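Local coordinates for tartronate semialdehyde reductase (Salmonella typhimurium, PDB 1VPD), which probably catalyses the NAD(P)H-dependent reduction of tartronate semialdehyde to D-glycerate, the last step of the route from galactarate to D-glycerate, at residues P234-I238 with D239-K243; Q179-V182 with A183-A187; G81-G84 with I85-A89; A55-I58 with A59-D63. All coordinates share one frame; numbering follows the deposited sequence. Where two conformers were deposited one is given.

In the fold
From the N terminus the contacts follow in the order 4, 3, 2, 1, one after another without nesting or crossing; each joins neighbouring residues within a turn or two and closes no long loop. Contact 4 is the short helix 55-61 of the Rossmann domain, and contact 3 is the turn leading into helix 85-88. Their centres lie about 8 Å apart, and N83 O meets K56 N at 3.0 Å. Contact 2, on the long helix 170-198, and contact 1, at the start of helix 238-255, tie two helices of the C-terminal domain together through H241 NE2 and Q179 O, 3.0 Å apart. About 36 Å separates the centres of contacts 2 and 3.

Contact 1 (P234-I238 with D239-K243); sequences PGFRI and DLHIK
F236 brings the rim of its ring, CE1, CZ and CE2, up to L240 and H241 of the helix that starts just after it. With CG anti to the backbone N (chi1 -171°), the ring reaches the first turn, where CZ meets L240 CB at 3.5 Å and CE2 comes within 3.6 Å of H241 CB. Against the imidazole it makes an offset edge-to-face pair: the phenyl edge is directed at the face of H241, with centroids 5.5 Å apart and planes at 68°. H241 is held from its far end too, since NE2 gives a hydrogen bond to Q179 O, and its ring also meets H282.

R237's chain bends at chi3 (-82°), folding the guanidinium back over L240, whose CG lies over one face, offset toward the rim, while NH2 and L240 CD1 are 3.7 Å apart. A water links the charged end to D239, making a weak bond with R237 NH1 at 2.6 Å and donating to D239 OD2 at 2.7 Å. D239 OD1 is taken by a salt bridge with R273. R237 O receives the N-H of H241 at 3.2 Å, in the carbonyl plane, and a weaker one from L240.

A tartaric acid, probably from the crystallisation liquor, lies about 3 Å from the F236 side chain, consistent with a pocket. One turn beyond F236's partners, K243 NZ bonds to S100 O; both residues are predicted to bind NAD(+). This is the start of helix 238-255, with R237 at the N-cap position, beside the probable cofactor and substrate site of this HIBADH-related reductase.

Contact 2 (Q179-V182 with A183-A187); sequences QVIV and ALNIA
V182 and I186 lie side by side one turn apart and point the same way. V182 CG1 stands anti to the backbone N (chi1 174°), which directs it along the helix to I186 CD1 at 3.9 Å, and the buried I186 folds its CG1 down onto V182 O at 3.3 Å. Both side chains also press on H282. The tight side continues through buried A183: its CB, 3.5 Å from Q179 O in its own helix, also touches H241 and L245 of helix 238-255 and M269 of helix 260-274. V180 CG1 and L184 CD1 meet at 3.7 Å, and this pair packs on T262, L261 and V265 of helix 260-274.

All of this belongs to helix 170-198, the long helix of the HIBADH-related fold that leads out of the Rossmann domain into the all-helical C-terminal domain. It carries K175, the predicted active-site lysine, one turn before Q179. The Q179 side chain turns to that site: NE2 bonds to D244, while OE1 bonds to a tartaric acid, probably from the crystallisation liquor, and weakly to K175. Its carbonyl O receives A183 N at 3.1 Å from above the carbonyl plane, 37° out of it.

The I181–N185 flank is the solvent side: I181 is exposed and N185 partly so, and I181 CG2 touches the amide, 3.6 Å from N185 ND2. N185 OD1 and I181 O are both acceptors and make no bond. I181 O is instead engaged by N185 N at 2.8 Å, while the N185 side chain also touches V219 of helix 218-228.

Contact 3 (G81-G84 with I85-A89); sequences GENG and IIEGA
E87 reaches back across the preceding turn and brings its carboxylate to the backbone of N83, where N83 N gives OE1 a weak hydrogen bond of 2.9 Å, bent to 137° at the hydrogen. The second oxygen, OE2, rests 3.5 Å from E82 CA and 3.4 Å from G81 O; that last pair is two acceptors and makes no bond. A water bridges the side chains, donating to N83 OD1 at 2.5 Å and weakly to E87 OE1; amide and carboxylate planes stand 70° apart.

Two features put the acid there. Its chain is extended beyond CG, and its own N-H bonds to G84 O at 3.0 Å, closing the first turn of the weakly bonded helix 85-88. The residues it spans, G81 to G84, form a type II beta turn after helix 72-80, with N83 at positive phi (57°).

Further out, I85 packs on A59, I65, T67 and V78 inside the Rossmann domain, while the E87 side chain also touches K56. The bonds found here, from the N83 peptide N-H and from the water, are weak, so the exposed carboxylate is probably ionised and modestly held.

Contact 4 (A55-I58 with A59-D63); sequences AKAI and AEQCD
K56 stretches its aliphatic chain obliquely across the carboxylate of E60, one turn along helix 55-61, with CE 3.5 Å from OE2. This short helix lies in the Rossmann domain, between strands 50-51 and 64-67 in the chain, and packs against the sheet. The lysine CG is anti to the backbone N (chi1 165°), and the fully extended chain beyond it carries NZ past the acid: NZ and E60 OE2 remain 4.6 Å apart, opposite charges near each other yet beyond a salt bridge. E60 in turn lays its CG 3.3 Å from K56 O, whose carbonyl is already bonded to E60 N.

On the buried side, I58 faces the sheet, touching I11, V32 and S34, while A59 packs on I85 of helix 85-88. At the start of the helix, A57 N bonds to T54 OG1.

At the other end the bonding changes: Q61 N bonds to I58 O at 3.1 Å, arriving from well above that carbonyl's plane, and only weakly to A57 O, over which Q61 CG folds. C62 then leaves helical geometry, its sulfur turned back to the last turn: SG is 3.4 Å from I58 O and 4.1 Å from I58 CG2.

Contact 1 (P234-I238 with D239-K243)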
ATOM      1  N   PRO A 234      12.513   4.214  -3.282  1.00 16.63           N
ATOM      2  CA  PRO A 234      11.286   3.553  -2.808  1.00 16.93           C
ATOM      3  C   PRO A 234      11.595   2.213  -2.135  1.00 16.76           C
ATOM      4  O   PRO A 234      12.504   1.509  -2.575  1.00 17.81           O
ATOM      5  CB  PRO A 234      10.463   3.326  -4.076  1.00 17.34           C
ATOM      6  CG  PRO A 234      11.129   4.030  -5.143  1.00 18.49           C
ATOM      7  CD  PRO A 234      12.525   4.399  -4.732  1.00 17.22           C
ATOM      8  N   GLY A 235      10.879   1.861  -1.081  1.00 16.31           N
ATOM      9  CA  GLY A 235       9.867   2.703  -0.459  1.00 16.16           C
ATOM     10  C   GLY A 235       8.581   2.734  -1.270  1.00 15.79           C
ATOM     11  O   GLY A 235       8.229   1.764  -1.959  1.00 16.48           O
ATOM     12  N   PHE A 236       7.905   3.872  -1.234  1.00 14.37           N
ATOM     13  CA  PHE A 236       6.608   4.062  -1.887  1.00 13.82           C
ATOM     14  C   PHE A 236       6.689   5.212  -2.883  1.00 13.37           C
ATOM     15  O   PHE A 236       6.826   6.372  -2.499  1.00 13.21           O
ATOM     16  CB  PHE A 236       5.535   4.345  -0.841  1.00 13.63           C
ATOM     17  CG  PHE A 236       4.125   4.347  -1.402  1.00 12.88           C
ATOM     18  CD1 PHE A 236       3.574   3.189  -1.935  1.00 13.73           C
ATOM     19  CD2 PHE A 236       3.336   5.496  -1.367  1.00 11.98           C
ATOM     20  CE1 PHE A 236       2.284   3.162  -2.421  1.00 13.77           C
ATOM     21  CE2 PHE A 236       2.022   5.475  -1.857  1.00 12.22           C
ATOM     22  CZ  PHE A 236       1.501   4.326  -2.396  1.00 12.63           C
ATOM     23  N   ARG A 237       6.595   4.898  -4.166  1.00 13.41           N
ATOM     24  CA  ARG A 237       6.777   5.897  -5.224  1.00 13.97           C
ATOM     25  C   ARG A 237       5.727   6.999  -5.176  1.00 13.28           C
ATOM     26  O   ARG A 237       4.532   6.739  -4.971  1.00 13.06           O
ATOM     27  CB  ARG A 237       6.681   5.258  -6.608  1.00 15.75           C
ATOM     28  CG  ARG A 237       7.793   4.267  -6.926  1.00 18.91           C
ATOM     29  CD  ARG A 237       7.719   3.782  -8.345  1.00 24.46           C
ATOM     30  NE  ARG A 237       6.754   2.701  -8.518  1.00 27.95           N
ATOM     31  CZ  ARG A 237       5.646   2.762  -9.259  1.00 29.43           C
ATOM     32  NH1 ARG A 237       5.294   3.862  -9.916  1.00 29.66           N
ATOM     33  NH2 ARG A 237       4.883   1.690  -9.332  1.00 30.61           N
ATOM     34  N   ILE A 238       6.178   8.223  -5.420  1.00 12.69           N
ATOM     35  CA  ILE A 238       5.279   9.367  -5.588  1.00 12.76           C
ATOM     36  C   ILE A 238       4.147   9.065  -6.594  1.00 12.75           C
ATOM     37  O   ILE A 238       2.988   9.404  -6.332  1.00 12.38           O
ATOM     38  CB  ILE A 238       6.078  10.622  -6.033  0.66 13.40           C
ATOM     39  CG1 ILE A 238       6.879  11.216  -4.867  0.66 13.98           C
ATOM     40  CG2 ILE A 238       5.161  11.663  -6.673  0.66 13.24           C
ATOM     41  CD1 ILE A 238       6.039  12.051  -3.893  0.66 15.35           C
ATOM     42  N   ASP A 239       4.450   8.379  -7.698  1.00 12.70           N
ATOM     43  CA  ASP A 239       3.424   8.075  -8.680  1.00 13.38           C
ATOM     44  C   ASP A 239       2.267   7.236  -8.118  1.00 13.20           C
ATOM     45  O   ASP A 239       1.114   7.428  -8.533  1.00 13.45           O
ATOM     46  CB  ASP A 239       4.009   7.445  -9.953  1.00 14.18           C
ATOM     47  CG  ASP A 239       4.674   8.454 -10.855  1.00 15.43           C
ATOM     48  OD1 ASP A 239       4.379   9.679 -10.757  1.00 14.92           O
ATOM     49  OD2 ASP A 239       5.523   8.104 -11.707  1.00 17.69           O
ATOM     50  N   LEU A 240       2.574   6.310  -7.213  1.00 12.41           N
ATOM     51  CA  LEU A 240       1.541   5.538  -6.530  1.00 12.87           C
ATOM     52  C   LEU A 240       0.747   6.382  -5.531  1.00 12.14           C
ATOM     53  O   LEU A 240      -0.466   6.236  -5.437  1.00 10.90           O
ATOM     54  CB  LEU A 240       2.118   4.305  -5.837  1.00 13.32           C
ATOM     55  CG  LEU A 240       2.699   3.277  -6.801  1.00 15.66           C
ATOM     56  CD1 LEU A 240       3.418   2.192  -5.990  1.00 18.12           C
ATOM     57  CD2 LEU A 240       1.614   2.682  -7.672  1.00 17.32           C
ATOM     58  N   HIS A 241       1.417   7.284  -4.821  1.00 11.39           N
ATOM     59  CA  HIS A 241       0.712   8.142  -3.886  1.00 11.31           C
ATOM     60  C   HIS A 241      -0.211   9.109  -4.637  1.00 11.43           C
ATOM     61  O   HIS A 241      -1.300   9.395  -4.148  1.00 11.02           O
ATOM     62  CB  HIS A 241       1.654   8.869  -2.918  1.00 10.20           C
ATOM     63  CG  HIS A 241       1.052   9.069  -1.562  1.00 10.39           C
ATOM     64  ND1 HIS A 241       1.804   9.097  -0.410  1.00 11.25           N
ATOM     65  CD2 HIS A 241      -0.238   9.258  -1.178  1.00 11.43           C
ATOM     66  CE1 HIS A 241       1.001   9.283   0.631  1.00 12.41           C
ATOM     67  NE2 HIS A 241      -0.243   9.389   0.191  1.00 10.40           N
ATOM     68  N   ILE A 242       0.185   9.547  -5.833  1.00 11.52           N
ATOM     69  CA  ILE A 242      -0.676  10.351  -6.690  1.00 11.43           C
ATOM     70  C   ILE A 242      -1.982   9.611  -6.989  1.00 11.94           C
ATOM     71  O   ILE A 242      -3.064  10.190  -6.898  1.00 11.95           O
ATOM     72  CB  ILE A 242       0.048  10.769  -8.013  1.00 11.14           C
ATOM     73  CG1 ILE A 242       1.066  11.877  -7.711  1.00 10.91           C
ATOM     74  CG2 ILE A 242      -0.963  11.233  -9.059  1.00 11.78           C
ATOM     75  CD1 ILE A 242       2.022  12.223  -8.853  1.00 11.85           C
ATOM     76  N   LYS A 243      -1.878   8.337  -7.346  1.00 12.16           N
ATOM     77  CA  LYS A 243      -3.063   7.507  -7.612  1.00 12.32           C
ATOM     78  C   LYS A 243      -3.966   7.422  -6.379  1.00 11.84           C
ATOM     79  O   LYS A 243      -5.192   7.565  -6.500  1.00 11.87           O
ATOM     80  CB  LYS A 243      -2.632   6.128  -8.120  1.00 12.91           C
ATOM     81  CG  LYS A 243      -3.704   5.048  -8.178  1.00 13.21           C
ATOM     82  CD  LYS A 243      -3.823   4.240  -6.896  1.00 13.21           C
ATOM     83  CE  LYS A 243      -2.530   3.517  -6.498  1.00 13.24           C
ATOM     84  NZ  LYS A 243      -2.705   2.630  -5.282  1.00 11.08           N
TER
HETATM   85  O   HOH W   1       6.375   5.506 -11.656  1.00 26.35           O

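Contact 2 (Q179-V182 with A183-A187)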
ATOM      1  N   GLN A 179      -4.068   7.412   3.512  1.00 11.21           N
ATOM      2  CA  GLN A 179      -3.149   8.002   2.551  1.00 10.77           C
ATOM      3  C   GLN A 179      -3.213   9.513   2.552  1.00 11.07           C
ATOM      4  O   GLN A 179      -2.231  10.161   2.238  1.00 11.66           O
ATOM      5  CB  GLN A 179      -3.430   7.457   1.151  1.00 10.83           C
ATOM      6  CG  GLN A 179      -3.046   5.962   0.984  1.00 10.53           C
ATOM      7  CD  GLN A 179      -1.632   5.655   1.419  1.00 11.23           C
ATOM      8  OE1 GLN A 179      -1.358   5.496   2.610  1.00 11.55           O
ATOM      9  NE2 GLN A 179      -0.720   5.601   0.453  1.00 11.97           N
ATOM     10  N   VAL A 180      -4.367  10.072   2.912  1.00 10.41           N
ATOM     11  CA  VAL A 180      -4.478  11.497   3.187  1.00 10.69           C
ATOM     12  C   VAL A 180      -3.540  11.843   4.336  1.00 10.23           C
ATOM     13  O   VAL A 180      -2.734  12.785   4.224  1.00 10.18           O
ATOM     14  CB  VAL A 180      -5.949  11.891   3.529  1.00 10.37           C
ATOM     15  CG1 VAL A 180      -6.028  13.284   4.182  1.00 11.39           C
ATOM     16  CG2 VAL A 180      -6.815  11.821   2.275  1.00 12.01           C
ATOM     17  N   ILE A 181      -3.625  11.100   5.427  1.00 10.38           N
ATOM     18  CA  ILE A 181      -2.774  11.395   6.580  1.00 10.36           C
ATOM     19  C   ILE A 181      -1.289  11.235   6.236  1.00 10.34           C
ATOM     20  O   ILE A 181      -0.474  12.075   6.595  1.00 11.05           O
ATOM     21  CB  ILE A 181      -3.161  10.543   7.802  1.00 10.83           C
ATOM     22  CG1 ILE A 181      -4.460  11.095   8.395  1.00 11.01           C
ATOM     23  CG2 ILE A 181      -2.054  10.583   8.851  1.00 11.18           C
ATOM     24  CD1 ILE A 181      -5.174  10.088   9.307  1.00 12.16           C
ATOM     25  N   VAL A 182      -0.925  10.162   5.556  1.00 10.52           N
ATOM     26  CA  VAL A 182       0.482   9.944   5.268  1.00 10.44           C
ATOM     27  C   VAL A 182       1.045  11.074   4.403  1.00 11.04           C
ATOM     28  O   VAL A 182       2.124  11.605   4.691  1.00 11.12           O
ATOM     29  CB  VAL A 182       0.724   8.565   4.641  1.00 10.67           C
ATOM     30  CG1 VAL A 182       2.179   8.413   4.215  1.00 10.60           C
ATOM     31  CG2 VAL A 182       0.360   7.450   5.639  1.00 11.28           C
ATOM     32  N   ALA A 183       0.333  11.441   3.338  1.00 11.25           N
ATOM     33  CA  ALA A 183       0.799  12.509   2.461  1.00 11.39           C
ATOM     34  C   ALA A 183       0.962  13.801   3.235  1.00 11.00           C
ATOM     35  O   ALA A 183       1.978  14.466   3.098  1.00 10.79           O
ATOM     36  CB  ALA A 183      -0.118  12.723   1.294  1.00 12.03           C
ATOM     37  N   LEU A 184      -0.045  14.158   4.036  1.00 10.47           N
ATOM     38  CA  LEU A 184      -0.010  15.426   4.761  1.00 10.66           C
ATOM     39  C   LEU A 184       1.045  15.425   5.868  1.00 10.50           C
ATOM     40  O   LEU A 184       1.686  16.432   6.083  1.00 10.38           O
ATOM     41  CB  LEU A 184      -1.398  15.768   5.309  0.64 10.97           C
ATOM     42  CG  LEU A 184      -2.432  16.044   4.205  0.64 11.57           C
ATOM     43  CD1 LEU A 184      -3.812  16.247   4.783  0.64 13.00           C
ATOM     44  CD2 LEU A 184      -2.031  17.275   3.392  0.64 13.66           C
ATOM     45  N   ASN A 185       1.247  14.303   6.552  1.00 10.50           N
ATOM     46  CA  ASN A 185       2.254  14.219   7.606  1.00 10.39           C
ATOM     47  C   ASN A 185       3.646  14.384   6.995  1.00 10.85           C
ATOM     48  O   ASN A 185       4.504  15.021   7.598  1.00 11.42           O
ATOM     49  CB  ASN A 185       2.191  12.903   8.373  1.00 10.33           C
ATOM     50  CG  ASN A 185       1.021  12.828   9.369  1.00 10.67           C
ATOM     51  OD1 ASN A 185       0.123  13.704   9.391  1.00 11.37           O
ATOM     52  ND2 ASN A 185       1.043  11.776  10.234  1.00 11.17           N
ATOM     53  N   ILE A 186       3.867  13.825   5.799  1.00 10.73           N
ATOM     54  CA  ILE A 186       5.140  13.997   5.121  1.00 10.39           C
ATOM     55  C   ILE A 186       5.325  15.451   4.685  1.00 10.81           C
ATOM     56  O   ILE A 186       6.397  16.043   4.884  1.00 10.83           O
ATOM     57  CB  ILE A 186       5.292  13.053   3.898  1.00 10.81           C
ATOM     58  CG1 ILE A 186       5.364  11.597   4.344  1.00 11.83           C
ATOM     59  CG2 ILE A 186       6.546  13.416   3.097  1.00 11.10           C
ATOM     60  CD1 ILE A 186       5.258  10.620   3.176  1.00 11.50           C
ATOM     61  N   ALA A 187       4.290  16.019   4.076  1.00 10.66           N
ATOM     62  CA  ALA A 187       4.335  17.418   3.642  1.00 10.75           C
ATOM     63  C   ALA A 187       4.577  18.355   4.824  1.00 11.06           C
ATOM     64  O   ALA A 187       5.377  19.284   4.731  1.00 10.58           O
ATOM     65  CB  ALA A 187       3.095  17.790   2.894  1.00 11.13           C
TER

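Contact 3 (G81-G84 with I85-A89)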
ATOM      1  N   GLY A  81      -9.543 -11.125 -15.866  1.00 21.49           N
ATOM      2  CA  GLY A  81      -9.092 -11.102 -17.246  1.00 22.63           C
ATOM      3  C   GLY A  81      -8.794 -12.493 -17.761  1.00 23.90           C
ATOM      4  O   GLY A  81      -9.059 -13.486 -17.095  1.00 23.02           O
ATOM      5  N   GLU A  82      -8.252 -12.545 -18.970  1.00 25.89           N
ATOM      6  CA  GLU A  82      -7.868 -13.809 -19.583  1.00 27.43           C
ATOM      7  C   GLU A  82      -6.831 -14.488 -18.700  1.00 26.09           C
ATOM      8  O   GLU A  82      -5.867 -13.861 -18.248  1.00 25.90           O
ATOM      9  CB  GLU A  82      -7.283 -13.544 -20.985  0.52 28.33           C
ATOM     10  CG  GLU A  82      -6.575 -14.724 -21.650  0.52 31.01           C
ATOM     11  CD  GLU A  82      -5.746 -14.318 -22.864  0.52 34.29           C
ATOM     12  OE1 GLU A  82      -5.854 -13.161 -23.329  0.52 35.89           O
ATOM     13  OE2 GLU A  82      -4.977 -15.166 -23.356  0.52 36.16           O
ATOM     14  N   ASN A  83      -7.039 -15.775 -18.461  1.00 24.49           N
ATOM     15  CA  ASN A  83      -6.215 -16.534 -17.534  1.00 23.39           C
ATOM     16  C   ASN A  83      -6.188 -15.944 -16.127  1.00 21.42           C
ATOM     17  O   ASN A  83      -5.228 -16.112 -15.403  1.00 20.45           O
ATOM     18  CB  ASN A  83      -4.797 -16.697 -18.091  1.00 23.98           C
ATOM     19  CG  ASN A  83      -4.772 -17.624 -19.285  1.00 26.53           C
ATOM     20  OD1 ASN A  83      -5.451 -18.648 -19.282  1.00 28.16           O
ATOM     21  ND2 ASN A  83      -4.018 -17.256 -20.317  1.00 28.93           N
ATOM     22  N   GLY A  84      -7.282 -15.294 -15.743  1.00 20.00           N
ATOM     23  CA  GLY A  84      -7.373 -14.671 -14.436  1.00 19.20           C
ATOM     24  C   GLY A  84      -7.971 -15.588 -13.391  1.00 18.73           C
ATOM     25  O   GLY A  84      -8.397 -16.707 -13.689  1.00 18.49           O
ATOM     26  N   ILE A  85      -8.020 -15.098 -12.160  1.00 17.72           N
ATOM     27  CA  ILE A  85      -8.525 -15.852 -11.027  1.00 18.12           C
ATOM     28  C   ILE A  85      -9.907 -16.432 -11.317  1.00 18.94           C
ATOM     29  O   ILE A  85     -10.171 -17.594 -11.009  1.00 18.56           O
ATOM     30  CB  ILE A  85      -8.568 -14.965  -9.761  1.00 18.07           C
ATOM     31  CG1 ILE A  85      -7.141 -14.623  -9.326  1.00 17.75           C
ATOM     32  CG2 ILE A  85      -9.331 -15.646  -8.634  1.00 17.77           C
ATOM     33  CD1 ILE A  85      -7.061 -13.574  -8.210  1.00 19.03           C
ATOM     34  N   ILE A  86     -10.772 -15.627 -11.919  1.00 19.16           N
ATOM     35  CA  ILE A  86     -12.155 -16.012 -12.118  1.00 20.13           C
ATOM     36  C   ILE A  86     -12.286 -17.247 -13.023  1.00 20.55           C
ATOM     37  O   ILE A  86     -13.263 -17.986 -12.902  1.00 21.46           O
ATOM     38  CB  ILE A  86     -12.989 -14.829 -12.644  1.00 20.32           C
ATOM     39  CG1 ILE A  86     -14.490 -15.087 -12.410  1.00 21.39           C
ATOM     40  CG2 ILE A  86     -12.694 -14.544 -14.111  1.00 21.01           C
ATOM     41  CD1 ILE A  86     -15.351 -13.839 -12.641  1.00 23.18           C
ATOM     42  N   GLU A  87     -11.313 -17.461 -13.907  1.00 20.68           N
ATOM     43  CA  GLU A  87     -11.340 -18.611 -14.822  1.00 21.45           C
ATOM     44  C   GLU A  87     -10.913 -19.919 -14.151  1.00 21.34           C
ATOM     45  O   GLU A  87     -11.178 -21.007 -14.700  1.00 21.63           O
ATOM     46  CB  GLU A  87     -10.480 -18.324 -16.062  1.00 22.00           C
ATOM     47  CG  GLU A  87     -10.954 -17.116 -16.866  1.00 23.96           C
ATOM     48  CD  GLU A  87     -10.192 -16.883 -18.163  1.00 28.26           C
ATOM     49  OE1 GLU A  87      -9.224 -17.607 -18.460  1.00 29.90           O
ATOM     50  OE2 GLU A  87     -10.575 -15.954 -18.912  1.00 32.04           O
ATOM     51  N   GLY A  88     -10.258 -19.843 -12.986  1.00 20.63           N
ATOM     52  CA  GLY A  88      -9.813 -21.025 -12.269  1.00 21.05           C
ATOM     53  C   GLY A  88     -10.452 -21.287 -10.913  1.00 21.32           C
ATOM     54  O   GLY A  88     -10.294 -22.370 -10.336  1.00 21.59           O
ATOM     55  N   ALA A  89     -11.169 -20.305 -10.388  1.00 21.52           N
ATOM     56  CA  ALA A  89     -11.664 -20.357  -9.019  1.00 22.30           C
ATOM     57  C   ALA A  89     -12.977 -21.124  -8.952  1.00 23.83           C
ATOM     58  O   ALA A  89     -13.926 -20.806  -9.647  1.00 24.87           O
ATOM     59  CB  ALA A  89     -11.892 -18.937  -8.479  1.00 21.95           C
TER
HETATM   60  O   HOH W   2      -7.361 -19.022 -20.922  1.00 57.96           O

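Contact 4 (A55-I58 with A59-D63)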
ATOM      1  N   ALA A  55      -2.628 -16.789 -13.168  1.00 18.22           N
ATOM      2  CA  ALA A  55      -3.526 -16.568 -12.039  1.00 18.12           C
ATOM      3  C   ALA A  55      -4.619 -17.639 -11.993  1.00 18.16           C
ATOM      4  O   ALA A  55      -5.024 -18.064 -10.919  1.00 17.66           O
ATOM      5  CB  ALA A  55      -4.135 -15.185 -12.140  1.00 17.95           C
ATOM      6  N   LYS A  56      -5.089 -18.063 -13.159  1.00 18.26           N
ATOM      7  CA  LYS A  56      -6.083 -19.120 -13.258  1.00 18.46           C
ATOM      8  C   LYS A  56      -5.574 -20.403 -12.594  1.00 18.23           C
ATOM      9  O   LYS A  56      -6.288 -21.027 -11.815  1.00 18.46           O
ATOM     10  CB  LYS A  56      -6.433 -19.372 -14.725  1.00 18.62           C
ATOM     11  CG  LYS A  56      -7.199 -20.684 -15.008  1.00 19.74           C
ATOM     12  CD  LYS A  56      -7.562 -20.808 -16.476  1.00 22.81           C
ATOM     13  CE  LYS A  56      -8.407 -22.068 -16.735  1.00 25.46           C
ATOM     14  NZ  LYS A  56      -8.694 -22.220 -18.176  1.00 27.87           N
ATOM     15  N   ALA A  57      -4.331 -20.776 -12.887  1.00 18.22           N
ATOM     16  CA  ALA A  57      -3.742 -21.982 -12.297  1.00 18.66           C
ATOM     17  C   ALA A  57      -3.523 -21.842 -10.805  1.00 18.64           C
ATOM     18  O   ALA A  57      -3.665 -22.801 -10.060  1.00 19.52           O
ATOM     19  CB  ALA A  57      -2.439 -22.338 -12.983  1.00 18.84           C
ATOM     20  N   ILE A  58      -3.186 -20.639 -10.340  1.00 18.49           N
ATOM     21  CA  ILE A  58      -3.104 -20.423  -8.902  1.00 18.04           C
ATOM     22  C   ILE A  58      -4.474 -20.645  -8.258  1.00 18.02           C
ATOM     23  O   ILE A  58      -4.577 -21.317  -7.245  1.00 18.33           O
ATOM     24  CB  ILE A  58      -2.531 -19.020  -8.611  1.00 18.03           C
ATOM     25  CG1 ILE A  58      -1.049 -19.030  -9.003  1.00 19.91           C
ATOM     26  CG2 ILE A  58      -2.693 -18.667  -7.151  1.00 19.15           C
ATOM     27  CD1 ILE A  58      -0.348 -17.727  -8.862  1.00 20.50           C
ATOM     28  N   ALA A  59      -5.521 -20.116  -8.880  1.00 18.12           N
ATOM     29  CA  ALA A  59      -6.865 -20.234  -8.346  1.00 18.73           C
ATOM     30  C   ALA A  59      -7.361 -21.686  -8.369  1.00 19.45           C
ATOM     31  O   ALA A  59      -8.120 -22.089  -7.502  1.00 19.93           O
ATOM     32  CB  ALA A  59      -7.811 -19.348  -9.126  1.00 18.60           C
ATOM     33  N   GLU A  60      -6.918 -22.461  -9.346  1.00 20.37           N
ATOM     34  CA  GLU A  60      -7.266 -23.892  -9.412  1.00 21.87           C
ATOM     35  C   GLU A  60      -6.703 -24.686  -8.230  1.00 22.52           C
ATOM     36  O   GLU A  60      -7.274 -25.705  -7.818  1.00 23.61           O
ATOM     37  CB  GLU A  60      -6.783 -24.482 -10.738  1.00 22.18           C
ATOM     38  CG  GLU A  60      -7.652 -24.052 -11.904  1.00 24.22           C
ATOM     39  CD  GLU A  60      -7.101 -24.368 -13.279  1.00 27.57           C
ATOM     40  OE1 GLU A  60      -5.883 -24.557 -13.448  1.00 28.64           O
ATOM     41  OE2 GLU A  60      -7.925 -24.390 -14.219  1.00 30.84           O
ATOM     42  N   GLN A  61      -5.588 -24.220  -7.680  1.00 22.73           N
ATOM     43  CA  GLN A  61      -4.864 -24.905  -6.621  1.00 23.50           C
ATOM     44  C   GLN A  61      -5.068 -24.356  -5.209  1.00 23.18           C
ATOM     45  O   GLN A  61      -4.712 -25.025  -4.241  1.00 23.08           O
ATOM     46  CB  GLN A  61      -3.367 -24.858  -6.921  1.00 24.49           C
ATOM     47  CG  GLN A  61      -2.957 -25.517  -8.223  1.00 27.44           C
ATOM     48  CD  GLN A  61      -1.509 -25.229  -8.545  1.00 30.65           C
ATOM     49  OE1 GLN A  61      -0.666 -25.238  -7.653  1.00 33.17           O
ATOM     50  NE2 GLN A  61      -1.221 -24.978  -9.803  1.00 33.03           N
ATOM     51  N   CYS A  62      -5.600 -23.140  -5.079  1.00 22.34           N
ATOM     52  CA  CYS A  62      -5.634 -22.447  -3.786  1.00 22.14           C
ATOM     53  C   CYS A  62      -7.051 -22.038  -3.432  1.00 22.19           C
ATOM     54  O   CYS A  62      -7.752 -21.506  -4.280  1.00 23.67           O
ATOM     55  CB  CYS A  62      -4.749 -21.186  -3.832  1.00 21.69           C
ATOM     56  SG  CYS A  62      -3.012 -21.505  -4.208  1.00 21.80           S
ATOM     57  N   ASP A  63      -7.462 -22.261  -2.191  1.00 22.31           N
ATOM     58  CA  ASP A  63      -8.814 -21.892  -1.746  1.00 22.93           C
ATOM     59  C   ASP A  63      -8.894 -20.420  -1.369  1.00 21.22           C
ATOM     60  O   ASP A  63      -9.986 -19.890  -1.189  1.00 20.08           O
ATOM     61  CB  ASP A  63      -9.216 -22.671  -0.491  0.60 23.60           C
ATOM     62  CG  ASP A  63      -9.417 -24.155  -0.739  0.60 25.76           C
ATOM     63  OD1 ASP A  63      -9.888 -24.547  -1.831  0.60 27.12           O
ATOM     64  OD2 ASP A  63      -9.141 -24.987   0.145  0.60 27.94           O
TER